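Local coordinates for protein glucose-6-phosphate 1-dehydrogenase (Kluyveromyces lactis, PDB 7E6I) that catalyses the NADP-dependent oxidation of glucose 6-phosphate to 6-phosphogluconolactone, the first step of the oxidative pentose phosphate pathway, at residues 23-28 with 417-422; 35-40 with 408-413; 182-187 with 371-376; 188-193 with 250-255. One frame throughout, in Å; residues are numbered along the deposited sequence.

Contact 1. Residues 23-28 with 417-422; sequences KKTFPA and SLIRDA
Ile-419 meets Ala-28 and Thr-25 by way of an outstretched longer branch: its CG1 lies anti to the carbonyl carbon (chi1 -74°), and CD1 continues straight on from it (chi2 170°). The terminal methyl is thereby carried away from helix 414-423 and onto the side of helix 19-34. There CD1 comes to 4.1 Å from Ala-28 CB, whose bond from CA points toward the 417-422 segment. One turn earlier the same CD1 is 4.4 Å from Thr-25 CG2 and 4.3 Å from Thr-25 O, so a single methyl group spans two successive turns of the opposing helix. The approach is loose and mainly apolar, and only 87 Å² is buried in all. Thr-25 offers its methyl to the isoleucine while OG1 turns back in a weak hydrogen bond to Leu-20 O. Ala-28 N keeps its helical bond to Lys-24 O at 2.9 Å, past the kink where Pro-27, with no N-H to give, breaks the regular pattern. Around this core Tyr-121 of strand 117-122 touches both Thr-25 and Ile-419, Leu-32 continues the helix face beside the isoleucine, and Tyr-415 packs on Ala-28. Helix 19-34 is the first helix of the dinucleotide-binding domain, following strand 10-14 and the glycine-bearing turn that binds NADP in related enzymes; the contact thus sets a helix of the C-terminal domain against the opening beta-alpha-beta unit of a Rossmann fold.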
# COMPACT_ATOMS: atom_id res chain seq x y z
N LYS A 23 -3.74 -4.83 16.64
CA LYS A 23 -4.31 -3.55 16.23
C LYS A 23 -4.83 -3.55 14.81
O LYS A 23 -5.60 -2.64 14.46
CB LYS A 23 -3.27 -2.44 16.37
CG LYS A 23 -2.84 -2.16 17.79
CD LYS A 23 -2.07 -0.85 17.85
CE LYS A 23 -1.07 -0.87 18.99
NZ LYS A 23 0.05 0.07 18.74
N LYS A 24 -4.44 -4.51 13.97
CA LYS A 24 -4.84 -4.46 12.57
C LYS A 24 -5.45 -5.77 12.08
O LYS A 24 -6.56 -5.76 11.53
CB LYS A 24 -3.65 -4.08 11.69
CG LYS A 24 -3.09 -2.70 12.00
CD LYS A 24 -3.68 -1.65 11.08
CE LYS A 24 -3.29 -0.24 11.49
NZ LYS A 24 -3.42 0.70 10.34
N THR A 25 -4.75 -6.89 12.27
CA THR A 25 -5.24 -8.14 11.71
C THR A 25 -6.55 -8.57 12.37
O THR A 25 -7.55 -8.79 11.68
CB THR A 25 -4.19 -9.24 11.85
OG1 THR A 25 -2.89 -8.70 11.61
CG2 THR A 25 -4.47 -10.37 10.85
N PHE A 26 -6.55 -8.68 13.69
CA PHE A 26 -7.76 -9.10 14.39
C PHE A 26 -8.86 -8.06 14.26
O PHE A 26 -10.02 -8.43 14.01
CB PHE A 26 -7.45 -9.43 15.85
CG PHE A 26 -6.93 -10.83 16.03
CD1 PHE A 26 -7.81 -11.89 16.19
CD2 PHE A 26 -5.57 -11.09 15.97
CE1 PHE A 26 -7.34 -13.19 16.33
CE2 PHE A 26 -5.09 -12.38 16.11
CZ PHE A 26 -5.98 -13.43 16.29
N PRO A 27 -8.58 -6.76 14.40
CA PRO A 27 -9.64 -5.78 14.13
C PRO A 27 -10.21 -5.90 12.72
O PRO A 27 -11.42 -5.70 12.53
CB PRO A 27 -8.95 -4.43 14.38
CG PRO A 27 -7.90 -4.75 15.39
CD PRO A 27 -7.40 -6.11 15.01
N ALA A 28 -9.38 -6.23 11.72
CA ALA A 28 -9.90 -6.39 10.37
C ALA A 28 -10.77 -7.63 10.26
O ALA A 28 -11.82 -7.61 9.60
CB ALA A 28 -8.76 -6.45 9.35
N SER A 417 -10.53 -5.22 3.43
CA SER A 417 -10.68 -5.50 2.01
C SER A 417 -9.70 -6.58 1.56
O SER A 417 -10.06 -7.48 0.77
CB SER A 417 -10.47 -4.21 1.21
OG SER A 417 -10.38 -4.45 -0.19
N LEU A 418 -8.47 -6.52 2.06
CA LEU A 418 -7.42 -7.39 1.55
C LEU A 418 -7.59 -8.83 2.04
O LEU A 418 -7.39 -9.78 1.28
CB LEU A 418 -6.05 -6.84 1.94
CG LEU A 418 -5.58 -5.70 1.04
CD1 LEU A 418 -4.31 -5.06 1.59
CD2 LEU A 418 -5.38 -6.18 -0.38
N ILE A 419 -7.95 -9.00 3.31
CA ILE A 419 -8.18 -10.35 3.83
C ILE A 419 -9.36 -10.99 3.11
O ILE A 419 -9.29 -12.16 2.70
CB ILE A 419 -8.40 -10.30 5.35
CG1 ILE A 419 -7.08 -10.04 6.07
CG2 ILE A 419 -9.02 -11.60 5.84
CD1 ILE A 419 -7.23 -9.74 7.54
N ARG A 420 -10.44 -10.23 2.95
CA ARG A 420 -11.55 -10.68 2.11
C ARG A 420 -11.06 -11.21 0.77
O ARG A 420 -11.39 -12.34 0.37
CB ARG A 420 -12.54 -9.54 1.90
CG ARG A 420 -13.73 -9.95 1.06
CD ARG A 420 -14.66 -10.77 1.90
NE ARG A 420 -15.55 -11.67 1.16
CZ ARG A 420 -16.47 -11.28 0.28
NH1 ARG A 420 -16.65 -9.99 -0.01
NH2 ARG A 420 -17.22 -12.20 -0.31
N ASP A 421 -10.26 -10.40 0.06
CA ASP A 421 -9.80 -10.80 -1.27
C ASP A 421 -9.00 -12.10 -1.22
O ASP A 421 -9.11 -12.95 -2.12
CB ASP A 421 -8.94 -9.70 -1.89
CG ASP A 421 -9.76 -8.51 -2.36
OD1 ASP A 421 -11.00 -8.54 -2.20
OD2 ASP A 421 -9.15 -7.55 -2.90
N ALA A 422 -8.18 -12.26 -0.18
CA ALA A 422 -7.44 -13.50 0.01
C ALA A 422 -8.39 -14.67 0.22
O ALA A 422 -8.22 -15.74 -0.38
CB ALA A 422 -6.47 -13.34 1.19

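Contact 2. Residues 35-40 with 408-413; sequences EGYLNP and NYWIPE
The backbone N of Tyr-37 bonds back to Leu-32 O, and Gly-36 N to Tyr-33 O: this Schellman motif, with Gly-36 at positive phi, ends the helix and brings Glu-35 and Tyr-37 up to Trp-410. Glu-35 lies over one face of the indole. Its CG is 3.7 Å from the centroid of the five-membered ring and 17° off the normal, a CH-pi contact. A bend at chi2 (-80°) lays the carboxylate almost flat on the ring system, the planes 16° apart, with OE1 3.9 Å from CE3 of Trp-410. The opposite face of the indole is covered by its own segment, Pro-412 N standing 3.8 Å above the plane. Tyr-37 adds a lighter touch, CE2 to Trp-410 CD1 at 4.1 Å, the two side chains running past each other in opposite directions. Replacing Trp-410 by an alanine is likely to take the platform from under the aliphatic part of Glu-35 and open a gap beside Tyr-37. The contact lies at the surface, where the loop between helix 19-34 and strand 43-48 meets the one leading into helix 414-423; Trp-410 also touches Arg-34 and Glu-416, and Tyr-37 packs on Arg-420.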
# COMPACT_ATOMS: atom_id res chain seq x y z
N GLU A 35 -19.81 -7.01 9.74
CA GLU A 35 -20.62 -6.64 8.60
C GLU A 35 -21.08 -7.85 7.80
O GLU A 35 -21.61 -7.70 6.69
CB GLU A 35 -19.85 -5.66 7.72
CG GLU A 35 -19.27 -4.49 8.51
CD GLU A 35 -20.30 -3.41 8.81
OE1 GLU A 35 -19.96 -2.46 9.55
OE2 GLU A 35 -21.44 -3.51 8.30
N GLY A 36 -20.91 -9.05 8.33
CA GLY A 36 -21.50 -10.21 7.70
C GLY A 36 -20.70 -10.80 6.57
O GLY A 36 -21.27 -11.51 5.73
N TYR A 37 -19.39 -10.56 6.52
CA TYR A 37 -18.55 -11.10 5.46
C TYR A 37 -17.54 -12.11 5.96
O TYR A 37 -16.65 -12.51 5.20
CB TYR A 37 -17.85 -9.96 4.73
CG TYR A 37 -18.81 -9.16 3.89
CD1 TYR A 37 -19.17 -9.60 2.62
CD2 TYR A 37 -19.36 -7.98 4.37
CE1 TYR A 37 -20.05 -8.87 1.84
CE2 TYR A 37 -20.25 -7.25 3.60
CZ TYR A 37 -20.59 -7.70 2.34
OH TYR A 37 -21.48 -6.98 1.56
N LEU A 38 -17.65 -12.54 7.22
CA LEU A 38 -16.85 -13.64 7.75
C LEU A 38 -17.81 -14.71 8.26
O LEU A 38 -18.61 -14.46 9.16
CB LEU A 38 -15.91 -13.17 8.87
CG LEU A 38 -14.79 -14.16 9.23
CD1 LEU A 38 -13.92 -14.49 8.03
CD2 LEU A 38 -13.96 -13.61 10.36
N ASN A 39 -17.71 -15.91 7.68
CA ASN A 39 -18.62 -16.99 8.02
C ASN A 39 -18.46 -17.36 9.50
O ASN A 39 -17.33 -17.46 10.00
CB ASN A 39 -18.33 -18.20 7.14
CG ASN A 39 -19.35 -19.30 7.29
OD1 ASN A 39 -19.63 -19.76 8.39
ND2 ASN A 39 -19.89 -19.75 6.17
N PRO A 40 -19.57 -17.57 10.22
CA PRO A 40 -19.47 -17.88 11.66
C PRO A 40 -18.84 -19.22 11.97
O PRO A 40 -18.44 -19.44 13.12
CB PRO A 40 -20.93 -17.83 12.13
CG PRO A 40 -21.65 -17.03 11.09
CD PRO A 40 -20.97 -17.39 9.80
N ASN A 408 -23.77 5.98 2.67
CA ASN A 408 -24.74 4.94 2.35
C ASN A 408 -24.14 3.54 2.40
O ASN A 408 -24.83 2.59 2.80
CB ASN A 408 -25.33 5.20 0.95
CG ASN A 408 -26.34 4.15 0.51
OD1 ASN A 408 -26.04 2.95 0.44
ND2 ASN A 408 -27.55 4.60 0.19
N TYR A 409 -22.88 3.38 2.00
CA TYR A 409 -22.26 2.07 1.92
C TYR A 409 -21.30 1.83 3.10
O TYR A 409 -20.94 2.74 3.85
CB TYR A 409 -21.49 1.91 0.60
CG TYR A 409 -22.33 1.80 -0.66
CD1 TYR A 409 -22.94 2.93 -1.22
CD2 TYR A 409 -22.48 0.58 -1.32
CE1 TYR A 409 -23.69 2.85 -2.39
CE2 TYR A 409 -23.23 0.49 -2.49
CZ TYR A 409 -23.83 1.62 -3.02
OH TYR A 409 -24.58 1.54 -4.18
N TRP A 410 -20.89 0.57 3.24
CA TRP A 410 -19.85 0.17 4.18
C TRP A 410 -18.52 0.20 3.45
O TRP A 410 -18.31 -0.56 2.50
CB TRP A 410 -20.18 -1.22 4.73
CG TRP A 410 -19.04 -2.20 5.01
CD1 TRP A 410 -18.88 -3.46 4.47
CD2 TRP A 410 -17.99 -2.03 5.94
NE1 TRP A 410 -17.76 -4.06 4.99
CE2 TRP A 410 -17.19 -3.21 5.89
CE3 TRP A 410 -17.61 -0.99 6.79
CZ2 TRP A 410 -16.07 -3.37 6.67
CZ3 TRP A 410 -16.49 -1.15 7.55
CH2 TRP A 410 -15.73 -2.33 7.50
N ILE A 411 -17.64 1.11 3.86
CA ILE A 411 -16.31 1.22 3.26
C ILE A 411 -15.30 0.53 4.16
O ILE A 411 -14.90 1.07 5.20
CB ILE A 411 -15.92 2.69 3.03
CG1 ILE A 411 -16.89 3.36 2.05
CG2 ILE A 411 -14.48 2.79 2.50
CD1 ILE A 411 -17.35 2.47 0.93
N PRO A 412 -14.84 -0.67 3.80
CA PRO A 412 -13.88 -1.39 4.62
C PRO A 412 -12.54 -0.67 4.71
O PRO A 412 -12.16 0.11 3.84
CB PRO A 412 -13.72 -2.72 3.89
CG PRO A 412 -14.09 -2.41 2.49
CD PRO A 412 -15.18 -1.40 2.56
N GLU A 413 -11.82 -0.98 5.79
CA GLU A 413 -10.41 -0.63 5.89
C GLU A 413 -9.57 -1.49 4.95
O GLU A 413 -10.00 -2.56 4.49
CB GLU A 413 -9.92 -0.83 7.33
CG GLU A 413 -10.60 0.06 8.33
CD GLU A 413 -9.85 1.35 8.54
OE1 GLU A 413 -8.95 1.65 7.73
OE2 GLU A 413 -10.18 2.07 9.52

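Contact 3. Residues 182-187 with 371-376; sequences DHYLGK and RIQPNE. With BG6 (6-O-phosphono-beta-D-glucopyranose), chain B.
Lys-187 and Gln-373 meet at the phosphate of bound glucose 6-phosphate, the lysine closing the DHYLGK signature of the family and the glutamine sitting with Ile-372 in a classic beta bulge opposite Val-346. From CB, which points toward the 371-376 segment, the lysine chain runs extended through CG to CD, where it crosses Ile-372 at about a right angle, 3.9 Å from its CG2. CE lies over one face of the Tyr-184 ring, 3.4 Å above the plane and offset toward the rim. A bend at the end (chi4 -88°) then places NZ between two oxygens: 2.6 Å from BG6 O3P and 2.6 Å from Gln-373 OE1, which it meets in the carbonyl plane, on a lone pair. O3P is gripped a second time by His-183 NE2 at 2.7 Å, nearly straight at 168°. A methionine in place of Lys-187 would probably leave O3P with the histidine but without this charge, and Gln-373 OE1 without its donor. The sugar phosphate is also hydrogen-bonded to Lys-153, Glu-221, Asp-240, His-245 and Lys-339. Held at OE1 by the lysine, the Gln-373 amide presents its other end to the phosphate, NE2 donating to BG6 O1P at 2.7 Å.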
# COMPACT_ATOMS: atom_id res chain seq x y z
N ASP A 182 0.78 -5.10 -0.09
CA ASP A 182 1.03 -3.67 0.01
C ASP A 182 -0.33 -3.06 0.37
O ASP A 182 -1.27 -3.13 -0.43
CB ASP A 182 1.58 -3.12 -1.30
CG ASP A 182 1.95 -1.64 -1.23
OD1 ASP A 182 1.14 -0.83 -0.71
OD2 ASP A 182 3.05 -1.30 -1.73
N HIS A 183 -0.46 -2.52 1.59
CA HIS A 183 -1.81 -2.22 2.07
C HIS A 183 -2.47 -1.08 1.29
O HIS A 183 -3.70 -0.97 1.33
CB HIS A 183 -1.81 -1.93 3.57
CG HIS A 183 -1.38 -0.53 3.94
ND1 HIS A 183 -0.06 -0.17 4.11
CD2 HIS A 183 -2.11 0.58 4.21
CE1 HIS A 183 0.01 1.11 4.45
NE2 HIS A 183 -1.23 1.58 4.52
N TYR A 184 -1.71 -0.26 0.55
CA TYR A 184 -2.35 0.75 -0.29
C TYR A 184 -3.31 0.13 -1.30
O TYR A 184 -4.35 0.73 -1.61
CB TYR A 184 -1.29 1.57 -1.02
CG TYR A 184 -0.88 2.80 -0.25
CD1 TYR A 184 -0.57 2.72 1.11
CD2 TYR A 184 -0.83 4.05 -0.86
CE1 TYR A 184 -0.20 3.84 1.83
CE2 TYR A 184 -0.47 5.18 -0.16
CZ TYR A 184 -0.15 5.07 1.19
OH TYR A 184 0.21 6.21 1.89
N LEU A 185 -2.98 -1.06 -1.81
CA LEU A 185 -3.83 -1.78 -2.74
C LEU A 185 -5.17 -2.17 -2.14
O LEU A 185 -6.03 -2.66 -2.88
CB LEU A 185 -3.09 -3.02 -3.25
CG LEU A 185 -1.81 -2.74 -4.04
CD1 LEU A 185 -1.25 -4.02 -4.64
CD2 LEU A 185 -2.08 -1.73 -5.13
N GLY A 186 -5.39 -1.96 -0.85
CA GLY A 186 -6.70 -2.21 -0.27
C GLY A 186 -7.51 -0.96 0.03
O GLY A 186 -8.63 -1.06 0.53
N LYS A 187 -6.95 0.22 -0.26
CA LYS A 187 -7.64 1.48 -0.01
C LYS A 187 -8.70 1.73 -1.08
O LYS A 187 -8.47 1.49 -2.27
CB LYS A 187 -6.64 2.64 -0.00
CG LYS A 187 -5.66 2.62 1.16
CD LYS A 187 -4.77 3.86 1.15
CE LYS A 187 -3.68 3.75 2.20
NZ LYS A 187 -4.09 4.27 3.54
N ARG A 371 -7.81 12.53 -4.68
CA ARG A 371 -7.36 12.42 -3.30
C ARG A 371 -7.63 11.02 -2.78
O ARG A 371 -8.78 10.59 -2.71
CB ARG A 371 -8.02 13.43 -2.36
CG ARG A 371 -7.18 13.61 -1.07
CD ARG A 371 -7.56 14.82 -0.28
NE ARG A 371 -6.56 15.87 -0.42
CZ ARG A 371 -6.83 17.16 -0.19
NH1 ARG A 371 -8.06 17.50 0.20
NH2 ARG A 371 -5.89 18.10 -0.34
N ILE A 372 -6.57 10.32 -2.41
CA ILE A 372 -6.75 8.99 -1.83
C ILE A 372 -7.09 9.10 -0.35
O ILE A 372 -7.94 8.35 0.15
CB ILE A 372 -5.49 8.15 -2.07
CG1 ILE A 372 -5.43 7.78 -3.55
CG2 ILE A 372 -5.45 6.93 -1.14
CD1 ILE A 372 -4.09 7.98 -4.13
N GLN A 373 -6.46 10.03 0.35
CA GLN A 373 -6.70 10.23 1.76
C GLN A 373 -6.15 11.60 2.13
O GLN A 373 -5.17 12.04 1.54
CB GLN A 373 -6.03 9.13 2.60
CG GLN A 373 -4.52 9.20 2.67
CD GLN A 373 -3.92 7.94 3.29
OE1 GLN A 373 -4.46 6.85 3.13
NE2 GLN A 373 -2.82 8.10 4.01
N PRO A 374 -6.76 12.30 3.11
CA PRO A 374 -7.92 11.88 3.92
C PRO A 374 -9.29 11.83 3.24
O PRO A 374 -9.96 10.80 3.39
CB PRO A 374 -7.95 12.91 5.04
CG PRO A 374 -6.99 13.97 4.67
CD PRO A 374 -6.01 13.38 3.76
N ASN A 375 -9.76 12.87 2.57
CA ASN A 375 -11.17 12.90 2.19
C ASN A 375 -11.31 12.47 0.74
O ASN A 375 -11.42 13.30 -0.16
CB ASN A 375 -11.76 14.28 2.42
CG ASN A 375 -11.36 14.87 3.75
OD1 ASN A 375 -11.77 14.39 4.81
ND2 ASN A 375 -10.55 15.94 3.71
N GLU A 376 -11.30 11.15 0.52
CA GLU A 376 -11.54 10.52 -0.78
C GLU A 376 -12.38 11.40 -1.71
O GLU A 376 -13.56 11.65 -1.44
CB GLU A 376 -12.27 9.18 -0.61
CG GLU A 376 -11.48 8.10 0.06
CD GLU A 376 -11.95 7.88 1.48
OE1 GLU A 376 -12.16 8.87 2.21
OE2 GLU A 376 -12.11 6.69 1.86
C1 BG6 B . 4.02 2.48 6.10
C2 BG6 B . 5.25 3.35 6.35
O1 BG6 B . 4.21 1.52 5.15
O5 BG6 B . 2.89 3.35 5.62
C3 BG6 B . 4.96 4.45 7.31
O2 BG6 B . 6.35 2.57 6.84
C4 BG6 B . 3.85 5.32 6.81
O3 BG6 B . 6.13 5.29 7.48
C5 BG6 B . 2.60 4.48 6.53
O4 BG6 B . 3.58 6.32 7.80
C6 BG6 B . 1.50 5.27 5.86
O6 BG6 B . 0.42 4.38 5.64
P BG6 B . -1.12 5.01 5.70
O1P BG6 B . -1.03 6.17 4.72
O2P BG6 B . -1.41 5.46 7.11
O3P BG6 B . -2.19 4.00 5.30

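Contact 4. Residues 188-193 with 250-255; sequences EMVKNL and LTLLTM
Helical elements flanking the substrate site pack here: the short helix 188-191, which follows directly on the glucose 6-phosphate signature loop, with the start of helix 193-198, and the last turns of helix 236-254, whose earlier part carries Asp-240 and His-245. Leu-252 is the central side chain. Its CD1 comes to 3.5 Å from Val-190 CG1, a close methyl-to-methyl approach in which the two side chains cross at about a right angle. Val-190 has that methyl anti to the backbone N (chi1 178°), which turns it to the leucine. Nearer its root, Leu-252 offers CB to Leu-193, whose CD1 lies 4.2 Å away. The same CD1 is 4.3 Å from Leu-253 CD2, so Leu-193 spreads over two successive residues of the long helix, and its CB points toward the 250-255 segment. The four touching residues are all buried, and the pair of segments hides 173 Å². Just beyond, Val-190 touches Ile-372 and Leu-193 touches Ile-370, both of strand 367-373, so the pair also borders the large mixed sheet. Polar bonds gather at the end of helix 236-254: Thr-254 OG1 donates to Leu-250 O at 2.9 Å, from above the carbonyl plane. Arg-197 serves the carbonyls of Leu-252 and Met-255, while Trp-207 and Trp-328 donate to those of Leu-253 and Thr-254. The side chains that meet are all aliphatic, so the hold comes from close fit and the exclusion of water; these polar bonds lie within or beyond the two segments rather than between them.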
# COMPACT_ATOMS: atom_id res chain seq x y z
N GLU A 188 -9.86 2.23 -0.64
CA GLU A 188 -11.02 2.33 -1.52
C GLU A 188 -10.68 3.10 -2.79
O GLU A 188 -10.93 2.62 -3.89
CB GLU A 188 -12.17 3.00 -0.76
CG GLU A 188 -13.32 3.47 -1.63
CD GLU A 188 -14.17 2.33 -2.21
OE1 GLU A 188 -14.05 1.18 -1.73
OE2 GLU A 188 -14.95 2.59 -3.15
N MET A 189 -10.05 4.27 -2.65
CA MET A 189 -9.81 5.09 -3.83
C MET A 189 -8.72 4.50 -4.71
O MET A 189 -8.76 4.67 -5.93
CB MET A 189 -9.46 6.52 -3.42
CG MET A 189 -9.43 7.51 -4.58
SD MET A 189 -11.06 7.87 -5.28
CE MET A 189 -12.03 7.97 -3.79
N VAL A 190 -7.74 3.80 -4.14
CA VAL A 190 -6.79 3.11 -4.99
C VAL A 190 -7.50 2.04 -5.83
O VAL A 190 -7.22 1.88 -7.02
CB VAL A 190 -5.64 2.51 -4.16
CG1 VAL A 190 -4.66 1.75 -5.06
CG2 VAL A 190 -4.91 3.62 -3.42
N LYS A 191 -8.47 1.33 -5.23
CA LYS A 191 -9.20 0.28 -5.95
C LYS A 191 -10.10 0.83 -7.05
O LYS A 191 -10.42 0.09 -7.98
CB LYS A 191 -10.02 -0.57 -4.98
CG LYS A 191 -9.17 -1.43 -4.05
CD LYS A 191 -10.01 -2.49 -3.31
CE LYS A 191 -10.93 -1.86 -2.27
NZ LYS A 191 -12.02 -2.80 -1.86
N ASN A 192 -10.51 2.09 -6.98
CA ASN A 192 -11.33 2.67 -8.04
C ASN A 192 -10.53 3.08 -9.28
O ASN A 192 -11.15 3.40 -10.30
CB ASN A 192 -12.07 3.91 -7.53
CG ASN A 192 -12.99 3.61 -6.36
OD1 ASN A 192 -13.57 2.53 -6.27
ND2 ASN A 192 -13.14 4.58 -5.47
N LEU A 193 -9.19 3.13 -9.23
CA LEU A 193 -8.44 3.83 -10.27
C LEU A 193 -8.63 3.19 -11.64
O LEU A 193 -8.79 3.90 -12.64
CB LEU A 193 -6.95 3.89 -9.92
CG LEU A 193 -6.54 4.80 -8.76
CD1 LEU A 193 -5.05 4.68 -8.48
CD2 LEU A 193 -6.93 6.24 -9.01
N LEU A 250 1.32 4.45 -9.00
CA LEU A 250 1.76 4.94 -10.31
C LEU A 250 1.56 3.87 -11.36
O LEU A 250 1.16 4.14 -12.50
CB LEU A 250 3.23 5.36 -10.23
CG LEU A 250 3.91 5.80 -11.52
CD1 LEU A 250 3.16 7.02 -12.12
CD2 LEU A 250 5.39 6.11 -11.26
N THR A 251 1.81 2.64 -10.96
CA THR A 251 1.63 1.50 -11.83
C THR A 251 0.17 1.36 -12.27
O THR A 251 -0.12 1.14 -13.46
CB THR A 251 2.17 0.29 -11.05
OG1 THR A 251 3.39 -0.14 -11.64
CG2 THR A 251 1.25 -0.79 -10.98
N LEU A 252 -0.77 1.56 -11.35
CA LEU A 252 -2.18 1.53 -11.70
C LEU A 252 -2.56 2.68 -12.63
O LEU A 252 -3.50 2.54 -13.42
CB LEU A 252 -3.01 1.58 -10.43
CG LEU A 252 -2.81 0.36 -9.54
CD1 LEU A 252 -3.40 0.58 -8.14
CD2 LEU A 252 -3.43 -0.87 -10.22
N LEU A 253 -1.85 3.82 -12.56
CA LEU A 253 -2.17 4.97 -13.41
C LEU A 253 -1.56 4.87 -14.80
O LEU A 253 -2.03 5.56 -15.71
CB LEU A 253 -1.66 6.26 -12.77
CG LEU A 253 -2.28 6.69 -11.45
CD1 LEU A 253 -1.39 7.75 -10.77
CD2 LEU A 253 -3.70 7.20 -11.65
N THR A 254 -0.52 4.05 -14.98
CA THR A 254 0.20 4.03 -16.25
C THR A 254 0.07 2.72 -17.01
O THR A 254 0.41 2.69 -18.20
CB THR A 254 1.70 4.32 -16.03
OG1 THR A 254 2.24 3.37 -15.10
CG2 THR A 254 1.93 5.73 -15.47
N MET A 255 -0.39 1.63 -16.38
CA MET A 255 -0.44 0.36 -17.10
C MET A 255 -1.44 0.43 -18.24
O MET A 255 -2.32 1.29 -18.28
CB MET A 255 -0.85 -0.79 -16.19
CG MET A 255 -2.28 -0.68 -15.66
SD MET A 255 -2.63 -1.80 -14.29
CE MET A 255 -3.67 -2.99 -15.16

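How the contacts relate
Along the chain the four contacts are nested: contact 1 encloses contact 2, which encloses contact 3, which encloses contact 4. Contacts 1 to 3 each join the nucleotide-binding part of the protein to the C-terminal part; contact 4 lies where the two adjoin. Contacts 1 and 2 share helix 19-34 with its exit loop and helix 414-423 with its approach; their centres are 11 Å apart. Contacts 3 and 4, 10 Å apart, follow one another through the signature loop and helix 188-191. Leu-418 packs on His-183 and Gly-186, and Ser-417 OG lies 2.9 Å from Lys-191 NZ, so helix 414-423, which packs on helix 19-34 in contact 1, also lies against the signature loop and helix 188-191.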